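Protein Pcdhgb2 (Mus musculus, PDB 5SZR) probably mediates calcium-dependent cell adhesion and may help establish specific neuronal connections, the present chain comprising extracellular cadherin domains 3-6. Local coordinates at residues 70-75 / 100-105; 107-112 / 133-138; 113-118 / 201-206; 129-134 / 164-169; 143-148 / 185-190. All coordinates share one frame; numbering follows the deposited sequence.

Contact 1: 70-75 / 100-105. With CA (calcium ion), chain K; CA (calcium ion), chain J; CA (calcium ion), chain L.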
# COMPACT_ATOMS: atom_id res chain seq x y z
N LEU A 70 42.55 -41.49 -8.33
CA LEU A 70 41.78 -41.85 -9.51
C LEU A 70 40.66 -40.84 -9.73
O LEU A 70 40.41 -39.95 -8.90
CB LEU A 70 41.23 -43.27 -9.37
CG LEU A 70 42.29 -44.36 -9.12
CD1 LEU A 70 41.68 -45.76 -9.06
CD2 LEU A 70 43.38 -44.30 -10.18
N ASP A 71 39.98 -40.98 -10.87
CA ASP A 71 38.84 -40.12 -11.20
C ASP A 71 38.09 -40.73 -12.38
O ASP A 71 38.56 -40.67 -13.52
CB ASP A 71 39.30 -38.70 -11.53
CG ASP A 71 38.16 -37.78 -11.91
OD1 ASP A 71 36.99 -38.09 -11.59
OD2 ASP A 71 38.43 -36.73 -12.53
N PHE A 72 36.93 -41.34 -12.10
CA PHE A 72 36.14 -41.98 -13.15
C PHE A 72 35.74 -40.99 -14.24
O PHE A 72 35.62 -41.37 -15.41
CB PHE A 72 34.90 -42.62 -12.52
CG PHE A 72 33.97 -43.27 -13.52
CD1 PHE A 72 34.16 -44.59 -13.89
CD2 PHE A 72 32.90 -42.56 -14.06
CE1 PHE A 72 33.31 -45.19 -14.80
CE2 PHE A 72 32.05 -43.17 -14.97
CZ PHE A 72 32.25 -44.48 -15.33
N GLU A 73 35.53 -39.73 -13.88
CA GLU A 73 35.14 -38.73 -14.86
C GLU A 73 36.26 -38.40 -15.83
O GLU A 73 35.99 -37.90 -16.93
CB GLU A 73 34.65 -37.46 -14.15
CG GLU A 73 33.23 -37.55 -13.57
CD GLU A 73 33.06 -38.65 -12.53
OE1 GLU A 73 33.90 -38.75 -11.61
OE2 GLU A 73 32.07 -39.42 -12.63
N THR A 74 37.51 -38.69 -15.47
CA THR A 74 38.67 -38.45 -16.32
C THR A 74 39.09 -39.70 -17.09
O THR A 74 39.42 -39.62 -18.28
CB THR A 74 39.85 -37.95 -15.49
OG1 THR A 74 39.47 -36.78 -14.77
CG2 THR A 74 41.04 -37.61 -16.39
N ALA A 75 39.09 -40.87 -16.45
CA ALA A 75 39.46 -42.11 -17.12
C ALA A 75 38.67 -43.25 -16.50
O ALA A 75 38.71 -43.45 -15.29
CB ALA A 75 40.96 -42.37 -17.01
N ILE A 100 37.56 -48.97 -13.79
CA ILE A 100 37.28 -48.00 -12.74
C ILE A 100 35.78 -47.96 -12.51
O ILE A 100 34.99 -48.03 -13.46
CB ILE A 100 37.83 -46.61 -13.10
CG1 ILE A 100 39.31 -46.71 -13.48
CG2 ILE A 100 37.64 -45.63 -11.94
CD1 ILE A 100 40.18 -47.32 -12.40
N LEU A 101 35.38 -47.87 -11.24
CA LEU A 101 33.97 -47.81 -10.86
C LEU A 101 33.58 -46.39 -10.51
O LEU A 101 34.32 -45.67 -9.83
CB LEU A 101 33.69 -48.75 -9.69
CG LEU A 101 33.84 -50.23 -10.03
CD1 LEU A 101 33.61 -51.10 -8.81
CD2 LEU A 101 32.89 -50.61 -11.16
N ASP A 102 32.40 -45.98 -10.97
CA ASP A 102 31.92 -44.63 -10.74
C ASP A 102 31.37 -44.50 -9.32
O ASP A 102 30.53 -45.30 -8.90
CB ASP A 102 30.83 -44.28 -11.75
CG ASP A 102 30.07 -43.02 -11.38
OD1 ASP A 102 30.71 -42.03 -10.98
OD2 ASP A 102 28.82 -43.03 -11.48
N GLU A 103 31.84 -43.49 -8.60
CA GLU A 103 31.29 -43.10 -7.31
C GLU A 103 30.60 -41.76 -7.44
O GLU A 103 30.88 -40.97 -8.35
CB GLU A 103 32.38 -43.01 -6.24
CG GLU A 103 33.18 -44.30 -6.02
CD GLU A 103 32.36 -45.40 -5.38
OE1 GLU A 103 32.49 -46.57 -5.80
OE2 GLU A 103 31.58 -45.09 -4.45
N ASN A 104 29.67 -41.50 -6.53
CA ASN A 104 28.91 -40.26 -6.49
C ASN A 104 29.77 -39.20 -5.82
O ASN A 104 29.70 -38.99 -4.61
CB ASN A 104 27.59 -40.46 -5.77
CG ASN A 104 26.66 -39.27 -5.90
OD1 ASN A 104 26.91 -38.35 -6.68
ND2 ASN A 104 25.58 -39.28 -5.13
N ASP A 105 30.61 -38.52 -6.61
CA ASP A 105 31.47 -37.47 -6.08
C ASP A 105 31.33 -36.15 -6.83
O ASP A 105 32.15 -35.25 -6.63
CB ASP A 105 32.94 -37.92 -6.07
CG ASP A 105 33.46 -38.28 -7.45
OD1 ASP A 105 32.64 -38.49 -8.37
OD2 ASP A 105 34.69 -38.36 -7.62
CA CA K . 32.08 -39.90 -10.23
CA CA J . 35.40 -38.25 -9.86
CA CA L . 26.23 -36.87 -8.60
O HOH W 1 35.23 -35.53 -10.13
O HOH W 2 37.23 -37.88 -8.48

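Contact 2: 107-112 / 133-138. With CA (calcium ion), chain L; CA (calcium ion), chain K.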
# COMPACT_ATOMS: atom_id res chain seq x y z
N VAL A 107 28.65 -33.00 -7.52
CA VAL A 107 27.40 -32.38 -7.05
C VAL A 107 26.55 -32.00 -8.26
O VAL A 107 27.10 -31.64 -9.31
CB VAL A 107 27.73 -31.15 -6.19
CG1 VAL A 107 26.46 -30.42 -5.76
CG2 VAL A 107 28.54 -31.57 -4.97
N PRO A 108 25.22 -32.11 -8.17
CA PRO A 108 24.37 -31.54 -9.23
C PRO A 108 24.46 -30.02 -9.24
O PRO A 108 24.58 -29.39 -8.19
CB PRO A 108 22.96 -32.01 -8.86
CG PRO A 108 23.15 -33.10 -7.87
CD PRO A 108 24.43 -32.83 -7.16
N GLU A 109 24.40 -29.44 -10.43
CA GLU A 109 24.35 -27.99 -10.56
C GLU A 109 23.07 -27.58 -11.28
O GLU A 109 22.55 -28.31 -12.13
CB GLU A 109 25.58 -27.43 -11.30
CG GLU A 109 25.77 -27.89 -12.73
CD GLU A 109 26.88 -27.13 -13.44
OE1 GLU A 109 26.91 -25.88 -13.30
OE2 GLU A 109 27.72 -27.76 -14.11
N VAL A 110 22.57 -26.40 -10.91
CA VAL A 110 21.32 -25.86 -11.44
C VAL A 110 21.64 -24.62 -12.26
O VAL A 110 22.33 -23.71 -11.79
CB VAL A 110 20.33 -25.52 -10.31
CG1 VAL A 110 18.94 -25.27 -10.87
CG2 VAL A 110 20.31 -26.63 -9.27
N ILE A 111 21.14 -24.58 -13.50
CA ILE A 111 21.40 -23.49 -14.43
C ILE A 111 20.07 -22.79 -14.70
O ILE A 111 19.17 -23.38 -15.30
CB ILE A 111 22.04 -23.98 -15.73
CG1 ILE A 111 23.22 -24.92 -15.43
CG2 ILE A 111 22.49 -22.81 -16.58
CD1 ILE A 111 24.32 -24.28 -14.61
N VAL A 112 19.96 -21.54 -14.26
CA VAL A 112 18.74 -20.75 -14.34
C VAL A 112 18.94 -19.65 -15.38
O VAL A 112 19.88 -18.86 -15.27
CB VAL A 112 18.36 -20.15 -12.98
CG1 VAL A 112 17.06 -19.37 -13.08
CG2 VAL A 112 18.27 -21.23 -11.92
N LYS A 133 17.82 -25.80 -15.95
CA LYS A 133 18.55 -26.93 -16.53
C LYS A 133 19.48 -27.50 -15.48
O LYS A 133 20.08 -26.76 -14.70
CB LYS A 133 19.35 -26.50 -17.77
CG LYS A 133 19.96 -27.66 -18.54
CD LYS A 133 21.00 -27.18 -19.54
CE LYS A 133 21.75 -28.36 -20.15
NZ LYS A 133 22.91 -27.93 -20.98
N THR A 134 19.61 -28.83 -15.45
CA THR A 134 20.48 -29.50 -14.50
C THR A 134 21.59 -30.25 -15.22
O THR A 134 21.37 -30.83 -16.28
CB THR A 134 19.70 -30.49 -13.62
OG1 THR A 134 19.25 -31.59 -14.41
CG2 THR A 134 18.51 -29.80 -12.99
N ARG A 135 22.78 -30.21 -14.63
CA ARG A 135 23.91 -31.03 -15.06
C ARG A 135 24.41 -31.86 -13.88
O ARG A 135 24.23 -31.48 -12.72
CB ARG A 135 25.05 -30.16 -15.61
CG ARG A 135 24.81 -29.65 -17.03
CD ARG A 135 26.11 -29.15 -17.66
NE ARG A 135 26.58 -27.91 -17.05
CZ ARG A 135 26.32 -26.70 -17.54
NH1 ARG A 135 26.78 -25.62 -16.92
NH2 ARG A 135 25.60 -26.57 -18.65
N ASP A 136 25.02 -33.00 -14.20
CA ASP A 136 25.66 -33.83 -13.18
C ASP A 136 26.73 -34.66 -13.86
O ASP A 136 26.42 -35.48 -14.73
CB ASP A 136 24.64 -34.72 -12.46
CG ASP A 136 25.20 -35.33 -11.18
OD1 ASP A 136 26.26 -35.99 -11.23
OD2 ASP A 136 24.56 -35.14 -10.12
N ARG A 137 27.99 -34.46 -13.46
CA ARG A 137 29.11 -35.06 -14.16
C ARG A 137 29.22 -36.56 -13.94
O ARG A 137 29.98 -37.22 -14.66
CB ARG A 137 30.41 -34.37 -13.73
CG ARG A 137 30.43 -32.86 -14.00
CD ARG A 137 31.81 -32.30 -13.76
NE ARG A 137 32.82 -33.12 -14.44
CZ ARG A 137 34.13 -33.06 -14.20
NH1 ARG A 137 34.96 -33.85 -14.86
NH2 ARG A 137 34.60 -32.22 -13.29
N ASP A 138 28.50 -37.12 -12.97
CA ASP A 138 28.52 -38.55 -12.70
C ASP A 138 27.69 -39.31 -13.73
O ASP A 138 26.94 -38.72 -14.52
CB ASP A 138 28.02 -38.84 -11.29
CG ASP A 138 28.96 -38.34 -10.21
OD1 ASP A 138 30.18 -38.31 -10.47
OD2 ASP A 138 28.48 -37.96 -9.12
CA CA L . 26.23 -36.87 -8.60
CA CA K . 32.08 -39.90 -10.23

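Contact 3: 113-118 / 201-206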
# COMPACT_ATOMS: atom_id res chain seq x y z
N THR A 113 18.05 -19.59 -16.37
CA THR A 113 18.09 -18.55 -17.39
C THR A 113 16.69 -17.98 -17.58
O THR A 113 15.69 -18.54 -17.14
CB THR A 113 18.62 -19.07 -18.73
OG1 THR A 113 17.78 -20.12 -19.21
CG2 THR A 113 20.05 -19.58 -18.59
N SER A 114 16.65 -16.83 -18.27
CA SER A 114 15.41 -16.17 -18.67
C SER A 114 14.46 -15.96 -17.49
O SER A 114 13.27 -16.27 -17.55
CB SER A 114 14.71 -16.94 -19.79
OG SER A 114 15.43 -16.82 -21.01
N VAL A 115 15.01 -15.41 -16.41
CA VAL A 115 14.16 -15.02 -15.29
C VAL A 115 13.35 -13.79 -15.67
O VAL A 115 13.91 -12.78 -16.13
CB VAL A 115 15.00 -14.77 -14.03
CG1 VAL A 115 14.11 -14.35 -12.87
CG2 VAL A 115 15.80 -16.01 -13.68
N PHE A 116 12.03 -13.88 -15.51
CA PHE A 116 11.10 -12.78 -15.79
C PHE A 116 11.33 -11.67 -14.76
O PHE A 116 10.85 -11.75 -13.63
CB PHE A 116 9.67 -13.31 -15.74
CG PHE A 116 8.67 -12.55 -16.59
CD1 PHE A 116 8.83 -11.21 -16.87
CD2 PHE A 116 7.55 -13.20 -17.09
CE1 PHE A 116 7.89 -10.53 -17.64
CE2 PHE A 116 6.61 -12.52 -17.86
CZ PHE A 116 6.78 -11.19 -18.14
N THR A 117 12.08 -10.64 -15.14
CA THR A 117 12.50 -9.59 -14.21
C THR A 117 12.24 -8.17 -14.73
O THR A 117 12.86 -7.74 -15.69
CB THR A 117 14.01 -9.71 -13.88
OG1 THR A 117 14.26 -10.92 -13.15
CG2 THR A 117 14.47 -8.51 -13.05
N PRO A 118 11.31 -7.43 -14.09
CA PRO A 118 10.43 -7.86 -13.01
C PRO A 118 9.24 -8.65 -13.53
O PRO A 118 9.01 -8.69 -14.74
CB PRO A 118 9.98 -6.54 -12.38
CG PRO A 118 9.99 -5.59 -13.53
CD PRO A 118 11.17 -5.99 -14.37
N ILE A 201 16.21 -17.92 -6.52
CA ILE A 201 15.76 -16.98 -7.54
C ILE A 201 14.98 -15.88 -6.84
O ILE A 201 13.98 -16.15 -6.17
CB ILE A 201 14.89 -17.67 -8.61
CG1 ILE A 201 15.62 -18.88 -9.20
CG2 ILE A 201 14.50 -16.68 -9.70
CD1 ILE A 201 14.81 -19.61 -10.24
N THR A 202 15.43 -14.64 -7.01
CA THR A 202 14.75 -13.48 -6.45
C THR A 202 13.79 -12.92 -7.50
O THR A 202 14.19 -12.66 -8.64
CB THR A 202 15.74 -12.42 -6.01
OG1 THR A 202 16.48 -12.89 -4.87
CG2 THR A 202 15.02 -11.13 -5.64
N LEU A 203 12.54 -12.72 -7.10
CA LEU A 203 11.50 -12.22 -7.99
C LEU A 203 11.04 -10.84 -7.54
O LEU A 203 10.66 -10.66 -6.37
CB LEU A 203 10.31 -13.18 -8.05
CG LEU A 203 10.65 -14.56 -8.62
CD1 LEU A 203 9.40 -15.42 -8.75
CD2 LEU A 203 11.36 -14.40 -9.95
N HIS A 204 11.08 -9.89 -8.45
CA HIS A 204 10.55 -8.55 -8.23
C HIS A 204 9.20 -8.45 -8.92
O HIS A 204 9.10 -8.65 -10.13
CB HIS A 204 11.51 -7.49 -8.76
CG HIS A 204 12.75 -7.34 -7.93
ND1 HIS A 204 12.81 -7.70 -6.60
CD2 HIS A 204 13.98 -6.87 -8.25
CE1 HIS A 204 14.02 -7.46 -6.14
NE2 HIS A 204 14.75 -6.95 -7.11
N ILE A 205 8.16 -8.16 -8.14
CA ILE A 205 6.81 -8.03 -8.68
C ILE A 205 6.57 -6.57 -9.03
O ILE A 205 6.61 -5.71 -8.15
CB ILE A 205 5.76 -8.54 -7.68
CG1 ILE A 205 6.07 -9.97 -7.24
CG2 ILE A 205 4.37 -8.45 -8.28
CD1 ILE A 205 5.96 -11.00 -8.34
N SER A 206 6.32 -6.30 -10.31
CA SER A 206 6.11 -4.93 -10.76
C SER A 206 4.63 -4.54 -10.64
O SER A 206 3.74 -5.39 -10.60
CB SER A 206 6.58 -4.76 -12.21
OG SER A 206 5.91 -5.64 -13.08

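Contact 4: 129-134 / 164-169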
# COMPACT_ATOMS: atom_id res chain seq x y z
N ILE A 129 8.29 -18.15 -15.53
CA ILE A 129 9.16 -17.24 -14.81
C ILE A 129 10.62 -17.46 -15.17
O ILE A 129 11.38 -16.50 -15.34
CB ILE A 129 8.95 -17.38 -13.29
CG1 ILE A 129 7.48 -17.17 -12.93
CG2 ILE A 129 9.82 -16.39 -12.54
CD1 ILE A 129 7.23 -17.32 -11.46
N ALA A 130 11.04 -18.72 -15.29
CA ALA A 130 12.45 -19.01 -15.48
C ALA A 130 12.59 -20.38 -16.12
O ALA A 130 11.72 -21.24 -16.00
CB ALA A 130 13.21 -18.96 -14.15
N LEU A 131 13.71 -20.57 -16.81
CA LEU A 131 14.07 -21.84 -17.41
C LEU A 131 15.19 -22.48 -16.59
O LEU A 131 16.19 -21.82 -16.28
CB LEU A 131 14.49 -21.65 -18.87
CG LEU A 131 13.40 -21.03 -19.74
CD1 LEU A 131 13.90 -20.77 -21.15
CD2 LEU A 131 12.16 -21.92 -19.76
N ILE A 132 15.00 -23.75 -16.24
CA ILE A 132 15.89 -24.47 -15.34
C ILE A 132 16.51 -25.64 -16.09
O ILE A 132 15.80 -26.39 -16.77
CB ILE A 132 15.13 -24.97 -14.09
CG1 ILE A 132 14.30 -23.85 -13.46
CG2 ILE A 132 16.09 -25.61 -13.10
CD1 ILE A 132 15.10 -22.67 -12.99
N LYS A 133 17.82 -25.80 -15.95
CA LYS A 133 18.55 -26.93 -16.53
C LYS A 133 19.48 -27.50 -15.48
O LYS A 133 20.08 -26.76 -14.70
CB LYS A 133 19.35 -26.50 -17.77
CG LYS A 133 19.96 -27.66 -18.54
CD LYS A 133 21.00 -27.18 -19.54
CE LYS A 133 21.75 -28.36 -20.15
NZ LYS A 133 22.91 -27.93 -20.98
N THR A 134 19.61 -28.83 -15.45
CA THR A 134 20.48 -29.50 -14.50
C THR A 134 21.59 -30.25 -15.22
O THR A 134 21.37 -30.83 -16.28
CB THR A 134 19.70 -30.49 -13.62
OG1 THR A 134 19.25 -31.59 -14.41
CG2 THR A 134 18.51 -29.80 -12.99
N TYR A 164 15.19 -30.60 -17.97
CA TYR A 164 14.72 -29.26 -18.32
C TYR A 164 13.41 -28.96 -17.62
O TYR A 164 12.46 -29.76 -17.68
CB TYR A 164 14.56 -29.11 -19.84
CG TYR A 164 15.87 -29.09 -20.58
CD1 TYR A 164 16.54 -27.90 -20.83
CD2 TYR A 164 16.46 -30.27 -21.03
CE1 TYR A 164 17.74 -27.88 -21.51
CE2 TYR A 164 17.66 -30.26 -21.70
CZ TYR A 164 18.30 -29.06 -21.94
OH TYR A 164 19.50 -29.06 -22.61
N TYR A 165 13.35 -27.82 -16.95
CA TYR A 165 12.16 -27.42 -16.20
C TYR A 165 11.77 -26.00 -16.56
O TYR A 165 12.61 -25.17 -16.94
CB TYR A 165 12.38 -27.51 -14.68
CG TYR A 165 12.70 -28.89 -14.15
CD1 TYR A 165 11.69 -29.72 -13.68
CD2 TYR A 165 14.00 -29.36 -14.11
CE1 TYR A 165 11.97 -30.98 -13.18
CE2 TYR A 165 14.29 -30.62 -13.62
CZ TYR A 165 13.27 -31.42 -13.15
OH TYR A 165 13.56 -32.68 -12.66
N LYS A 166 10.48 -25.71 -16.42
CA LYS A 166 9.95 -24.36 -16.47
C LYS A 166 9.35 -24.04 -15.11
O LYS A 166 8.50 -24.79 -14.62
CB LYS A 166 8.91 -24.19 -17.58
CG LYS A 166 9.48 -24.25 -18.98
CD LYS A 166 8.42 -23.96 -20.02
CE LYS A 166 8.93 -24.26 -21.42
NZ LYS A 166 7.94 -23.88 -22.47
N LEU A 167 9.82 -22.96 -14.49
CA LEU A 167 9.22 -22.46 -13.26
C LEU A 167 8.04 -21.57 -13.63
O LEU A 167 8.21 -20.55 -14.31
CB LEU A 167 10.25 -21.68 -12.44
CG LEU A 167 9.76 -21.16 -11.09
CD1 LEU A 167 9.40 -22.33 -10.17
CD2 LEU A 167 10.82 -20.27 -10.45
N VAL A 168 6.84 -21.96 -13.20
CA VAL A 168 5.62 -21.28 -13.61
C VAL A 168 4.82 -20.86 -12.38
O VAL A 168 4.92 -21.46 -11.31
CB VAL A 168 4.75 -22.14 -14.54
CG1 VAL A 168 5.58 -22.67 -15.71
CG2 VAL A 168 4.10 -23.28 -13.77
N THR A 169 4.01 -19.82 -12.56
CA THR A 169 3.04 -19.42 -11.55
C THR A 169 1.82 -20.34 -11.62
O THR A 169 1.40 -20.75 -12.70
CB THR A 169 2.58 -17.98 -11.75
OG1 THR A 169 1.97 -17.86 -13.04
CG2 THR A 169 3.75 -17.01 -11.66

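Contact 5: 143-148 / 185-190. With CA (calcium ion), chain L.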
# COMPACT_ATOMS: atom_id res chain seq x y z
N GLY A 143 24.31 -39.59 -11.53
CA GLY A 143 24.07 -38.44 -12.37
C GLY A 143 22.62 -38.13 -12.67
O GLY A 143 22.34 -37.19 -13.41
N ASP A 144 21.69 -38.90 -12.11
CA ASP A 144 20.26 -38.69 -12.34
C ASP A 144 19.76 -37.67 -11.32
O ASP A 144 19.69 -37.96 -10.12
CB ASP A 144 19.50 -40.00 -12.22
CG ASP A 144 18.24 -40.03 -13.07
OD1 ASP A 144 18.31 -39.58 -14.24
OD2 ASP A 144 17.20 -40.49 -12.57
N VAL A 145 19.41 -36.47 -11.79
CA VAL A 145 19.04 -35.35 -10.94
C VAL A 145 17.56 -35.05 -11.11
O VAL A 145 17.00 -35.18 -12.21
CB VAL A 145 19.89 -34.10 -11.25
CG1 VAL A 145 19.58 -32.97 -10.27
CG2 VAL A 145 21.36 -34.44 -11.23
N TYR A 146 16.92 -34.63 -10.02
CA TYR A 146 15.54 -34.17 -10.05
C TYR A 146 15.40 -32.94 -9.15
O TYR A 146 16.07 -32.83 -8.12
CB TYR A 146 14.56 -35.26 -9.62
CG TYR A 146 14.45 -36.38 -10.63
CD1 TYR A 146 13.47 -36.35 -11.61
CD2 TYR A 146 15.33 -37.45 -10.61
CE1 TYR A 146 13.36 -37.37 -12.54
CE2 TYR A 146 15.23 -38.47 -11.53
CZ TYR A 146 14.24 -38.43 -12.49
OH TYR A 146 14.15 -39.44 -13.42
N CYS A 147 14.52 -32.03 -9.56
CA CYS A 147 14.35 -30.75 -8.90
C CYS A 147 12.97 -30.64 -8.27
O CYS A 147 12.02 -31.31 -8.67
CB CYS A 147 14.54 -29.59 -9.88
SG CYS A 147 16.18 -29.45 -10.55
N HIS A 148 12.89 -29.77 -7.27
CA HIS A 148 11.62 -29.37 -6.68
C HIS A 148 11.82 -28.00 -6.04
O HIS A 148 12.95 -27.57 -5.79
CB HIS A 148 11.11 -30.39 -5.65
CG HIS A 148 11.95 -30.47 -4.41
ND1 HIS A 148 13.32 -30.38 -4.43
CD2 HIS A 148 11.60 -30.64 -3.11
CE1 HIS A 148 13.79 -30.49 -3.20
NE2 HIS A 148 12.76 -30.65 -2.38
N ILE A 185 15.26 -23.29 -5.42
CA ILE A 185 15.11 -24.51 -6.19
C ILE A 185 16.23 -25.47 -5.78
O ILE A 185 17.41 -25.11 -5.84
CB ILE A 185 15.15 -24.23 -7.70
CG1 ILE A 185 13.90 -23.44 -8.11
CG2 ILE A 185 15.26 -25.53 -8.49
CD1 ILE A 185 13.83 -23.13 -9.58
N VAL A 186 15.86 -26.68 -5.37
CA VAL A 186 16.80 -27.67 -4.87
C VAL A 186 16.87 -28.82 -5.87
O VAL A 186 15.84 -29.30 -6.36
CB VAL A 186 16.39 -28.19 -3.48
CG1 VAL A 186 17.38 -29.23 -2.98
CG2 VAL A 186 16.28 -27.04 -2.49
N ALA A 187 18.10 -29.26 -6.17
CA ALA A 187 18.34 -30.37 -7.09
C ALA A 187 19.20 -31.40 -6.39
O ALA A 187 20.21 -31.06 -5.76
CB ALA A 187 19.02 -29.88 -8.37
N ALA A 188 18.81 -32.67 -6.49
CA ALA A 188 19.52 -33.75 -5.80
C ALA A 188 19.67 -34.95 -6.73
O ALA A 188 18.79 -35.23 -7.55
CB ALA A 188 18.79 -34.16 -4.52
N ASP A 189 20.79 -35.65 -6.59
CA ASP A 189 21.01 -36.85 -7.38
C ASP A 189 20.50 -38.08 -6.64
O ASP A 189 20.23 -38.05 -5.44
CB ASP A 189 22.49 -37.02 -7.75
CG ASP A 189 23.41 -37.12 -6.53
OD1 ASP A 189 23.04 -37.75 -5.51
OD2 ASP A 189 24.53 -36.58 -6.59
N ARG A 190 20.37 -39.18 -7.38
CA ARG A 190 19.86 -40.42 -6.81
C ARG A 190 20.97 -41.45 -6.65
O ARG A 190 20.81 -42.62 -7.02
CB ARG A 190 18.72 -40.96 -7.68
CG ARG A 190 17.51 -40.03 -7.72
CD ARG A 190 16.41 -40.56 -8.62
NE ARG A 190 15.22 -39.73 -8.58
CZ ARG A 190 14.06 -40.09 -8.02
NH1 ARG A 190 13.94 -41.29 -7.47
NH2 ARG A 190 13.03 -39.25 -8.03
CA CA L . 26.23 -36.87 -8.60

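Contact 1: 70-75 / 100-105
Phe-72 lays one ring face on Asp-102, whose CB sits 3.5 Å from the ring centroid and only 11° off its normal, a CH-pi contact. At the ring edge CE1 comes to 3.6 Å from Ile-100 O, and Phe-72 CB packs on Ile-100 CG2. Leu-70 CD1 against Ile-100 CD1, at 4.0 Å, completes the tightly packed side. An alanine at Phe-72 would probably leave a gap under the CB of Asp-102 and the calcium-binding side chain less firmly backed. The other half holds together through calcium. The chain K ion takes both carboxylate oxygens of Glu-73, Asp-102 OD1 at 2.6 Å, Glu-103 O and Asp-105 OD1, with Glu-16 and Asp-138 completing the site. Glu-73 OE1 also bridges to the chain J ion, where Asp-71 OD1, Asp-105 OD2 and two waters mark the looser, solvated side. Glu-73 OE2 and Asp-102 OD1 lie 3.4 Å apart, so this acidic cluster probably stays closed only while calcium offsets its charge, in keeping with calcium-dependent linkers between cadherin repeats.

Contact 2: 107-112 / 133-138
Glu-109 and Arg-135 face each other in an antiparallel hydrogen-bonded pair, as do Ile-111 and Lys-133, joining edge strand 109-113 to strand 128-135 in a cadherin beta-sandwich. Arg-135 crosses over Glu-109 and Ile-111: its CB packs on Glu-109 CG at 3.7 Å, and CD passes near Glu-109 OE2. A bend at chi3 (-71°) sets NE, which donates to Glu-109 OE2 at 3.2 Å in a salt bridge with an N-H...O angle of 160°. The oxygen lies at the guanidinium edge but is met from above its own carboxylate plane, the two planes standing 87° apart. CZ then lies near Ile-111 CG1, which is over one face of the guanidinium toward its rim, and NH1 reaches Ile-111 CD1 at 3.6 Å. An alanine at Glu-109 would probably leave NE without its charged mate and the guanidinium freer to swing off Ile-111. Next, Asp-136 chelates the chain L calcium; its OD1 accepts Asp-138 N in an Asx turn, and its OD2 lies 3.3 Å from Pro-108 CG.

Contact 3: 113-118 / 201-206
Val-115 and Pro-118 carry this contact, each against a different part of strand 201-206, and no hydrogen bond crosses between the segments. The apolar packing belongs to Val-115. Its CG1, anti to the backbone N (chi1 180°), rests against two neighbouring methyl groups of the strand, Ile-201 CG2 and Leu-203 CD2, at 4.0 Å each. One methyl group thus serves two buried partners, crossing each obliquely. The second kind of contact is that of a proline ring on backbone and small side-chain atoms. Pro-118, which follows a cis peptide bond, brings CB to 3.2 Å from His-204 O, a close carbon-oxygen approach. The same CB lies 4.0 Å from His-204 CB, so the histidine takes part by its root. Farther along the ring, Pro-118 CG rests on Ser-206 CB at 3.7 Å. Around these contacts, Thr-113 and Phe-116 still bond through their backbones to strand 128-135, whereas just after Pro-118, Leu-119 bonds to His-204. The segment is thus the passage by which the first strand of the repeat leaves one sheet of the cadherin sandwich and, as strand 119-120, joins the other beside the last strand, 196-206.

Contact 4: 129-134 / 164-169
Ile-129 N donates to Leu-167 O at 2.7 Å, and Leu-167 N returns a bond to Ala-130 O at 3.0 Å. Ile-129 and Ala-130 thus both face Leu-167, a classic beta bulge in the antiparallel pairing of strands 128-135 and 164-169, central neighbours in one sheet of the cadherin sandwich. Past the bulge the pairing is regular: Ile-132 N reaches Tyr-165 O at 2.9 Å, and Tyr-165 N reaches Ile-132 O at 2.8 Å. Ala-130, Ile-132, Tyr-165 and Leu-167 share the buried face. There Ile-132 CB packs on Tyr-165 CB at 3.8 Å, while the Tyr-165 hydroxyl has a weak hydrogen bond with Cys-147 N of the facing sheet. The other face, more exposed, bears the long side chains. Lys-133, extended beyond CG, runs beside Tyr-164 and points the same way, its CG 4.2 Å from the ring centroid in an off-centre CH-pi contact, 30° from the normal. Leu-131 and Lys-166 likewise lie side by side, CD2 touching CG at 3.6 Å. At the bulged end Ile-129 crosses Thr-169 at about a right angle, and its CD1 presses on Thr-169 CG2 at a tight 3.5 Å.

Contact 5: 143-148 / 185-190
The Arg-190 guanidinium is turned almost edge-on to the Tyr-146 ring, the planes 81° apart. NE makes the close approach, 3.1 Å from Tyr-146 CD2, and NH2 lies 3.9 Å above the ring plane, toward the rim. CZ is 4.5 Å from the ring centroid and 35° off the normal, an off-centre cation-pi contact. Asp-144 OD2 takes a weak hydrogen bond from the Tyr-146 hydroxyl; its pull on Arg-190 is probably one of charge alone, and OD1 forms a salt bridge with Lys-162. Farther along the same face, His-148 has CG between the backbone N and the carbonyl carbon (chi1 68°), and its ring lies beside Val-186. ND1 makes a weak bond of 3.4 Å to Val-186 O, which His-148 N also meets at 3.1 Å, so two N-H groups of one residue share that carbonyl. On the opposite face Cys-147 SG and Val-145 CG1 both pack on Ala-187 CB, at 3.6 Å and 3.7 Å. Behind these contacts the backbone sets the register, through paired bonds between Tyr-146 and Ala-188 and between His-148 and Val-186. Val-145 pairs with Asp-189, past which Arg-190 N bonds weakly to Asp-144 O. Asp-189 OD1 accepts from Leu-195 N while OD2 binds calcium at 2.6 Å. An antiparallel strand pair of the cadherin sandwich thereby delivers one ligand to the interdomain calcium site that Asn-104, Cys-106, Asp-136, Asp-138 and Asn-142 complete.

From the N terminus, contact 1 comes first and closes a loop at the end of one cadherin repeat, before contact 2 opens. Contact 2 closes the loop of the next repeat that carries strand 119-120 across to the other sheet, and meets contact 1 at the calcium ions, through Asp-138. Contact 4 shares Lys-133 and Thr-134 with contact 2 on strand 128-135 and extends the same sheet. Contact 5 crosses contact 4 along the chain and builds the facing sheet, with Ile-132 and Ile-185 packing between the two. Contact 3 has the longest span: it encloses contacts 4 and 5, alternates with contact 2, and links the two sheets at the end far from contact 1.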